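Local coordinates for probable sugar kinase (Clostridium perfringens, PDB 3KZH), which probably phosphorylates a sugar or related small molecule, as a member of the pfkB family of carbohydrate kinases, at the interface of chains A and B. Residues are numbered along the deposited sequence; one frame, centred on the assembly and turned at random. Chains: chain A/B, Probable sugar kinase.

The interface of chains A and B. Residues chain A 95, 98, 113, 115; chain B 35-37.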
# COMPACT_ATOMS: atom_id res chain seq x y z
N SER A 95 -4.92 10.31 8.03
CA SER A 95 -4.30 9.66 6.88
C SER A 95 -2.81 9.93 6.78
O SER A 95 -2.37 11.05 7.03
CB SER A 95 -4.98 10.09 5.59
OG SER A 95 -4.82 11.49 5.38
N THR A 98 -0.19 10.83 1.38
CA THR A 98 -0.20 10.03 0.16
C THR A 98 -0.46 10.88 -1.07
O THR A 98 -1.25 11.82 -1.03
CB THR A 98 -1.29 8.91 0.26
OG1 THR A 98 -1.09 8.16 1.46
CG2 THR A 98 -1.24 7.95 -0.95
N ILE A 113 -4.62 13.02 -6.80
CA ILE A 113 -5.21 13.29 -5.49
C ILE A 113 -4.07 13.43 -4.48
O ILE A 113 -3.24 12.52 -4.33
CB ILE A 113 -6.20 12.14 -5.02
CG1 ILE A 113 -7.51 12.20 -5.83
CG2 ILE A 113 -6.53 12.23 -3.52
CD1 ILE A 113 -8.37 13.46 -5.64
N ASP A 115 -3.23 13.83 -0.57
CA ASP A 115 -3.72 13.68 0.80
C ASP A 115 -2.58 14.10 1.75
O ASP A 115 -2.17 13.34 2.63
CB ASP A 115 -4.12 12.22 1.02
CG ASP A 115 -5.06 12.02 2.21
OD1 ASP A 115 -5.25 12.96 3.03
OD2 ASP A 115 -5.62 10.91 2.34
N GLY B 35 -7.60 15.72 -1.49
CA GLY B 35 -8.63 14.79 -1.06
C GLY B 35 -8.15 13.64 -0.20
O GLY B 35 -6.98 13.60 0.16
N HIS B 36 -9.06 12.72 0.13
CA HIS B 36 -8.75 11.55 0.95
C HIS B 36 -8.49 10.32 0.09
O HIS B 36 -9.20 10.08 -0.89
CB HIS B 36 -9.89 11.28 1.95
CG HIS B 36 -9.67 10.09 2.84
ND1 HIS B 36 -8.65 10.03 3.76
CD2 HIS B 36 -10.35 8.93 2.95
CE1 HIS B 36 -8.70 8.87 4.40
NE2 HIS B 36 -9.73 8.18 3.93
N VAL B 37 -7.45 9.57 0.45
CA VAL B 37 -7.10 8.34 -0.25
C VAL B 37 -7.47 7.17 0.65
O VAL B 37 -7.02 7.10 1.80
CB VAL B 37 -5.59 8.28 -0.63
CG1 VAL B 37 -5.25 6.97 -1.34
CG2 VAL B 37 -5.22 9.43 -1.53
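Strand 33-42 of chain B lies against strands 98-103 and 109-115 of chain A in a two-fold interface between two pfkB-family kinase subunits. In this family the small beta-sheet lid beside the substrate site commonly mediates dimerisation, and this contact probably belongs to such a lid-to-lid pairing, although the deposited assembly alone does not prove the dimer in solution. A:Asp115, at the end of its strand, carries the polar part. Carboxylate oxygen OD2 of A:Asp115 accepts a hydrogen bond from the backbone N of B:Val37 at 3.0 Å, nearly straight at 160° but reaching the oxygen from above the carboxylate plane. With CG anti to the backbone N (chi1 -161°), the side chain carries the carboxylate across towards the backbone of strand 33-42 of chain B. The other oxygen, OD1 of A:Asp115, accepts a bond from the hydroxyl OG of A:Ser95 at 2.8 Å, also out of the plane, so a partner on each oxygen limits rotation of the group. Serine suits this place, bracing OD1 while offering its small CB to the imidazole edge of B:His36. The carbonyl O of B:Gly35 packs 3.3 Å from CB of A:Asp115, an acceptor near another acceptor, OD1, without a hydrogen bond between them. B:His36 runs beside A:Asp115 and points the same way, its imidazole turned 78° from the carboxylate. OD2 of A:Asp115 lies above the ring plane, 3.5 Å from ND1 of B:His36, a proximity rather than a bond; the negative charge might modestly favour a protonated imidazole. B:Val37 turns its compact, beta-branched methyls to the apolar side. CG2 of B:Val37 meets CG2 of A:Ile113, likewise beta-branched and suited to an extended strand, at 3.7 Å, the two side chains passing in opposite directions, and also touches CB of A:Asp115. The other branch, CG1 of B:Val37, anti to the backbone N, approaches the methyl CG2 of A:Thr98 at 4.1 Å, the side chains crossing at about a right angle.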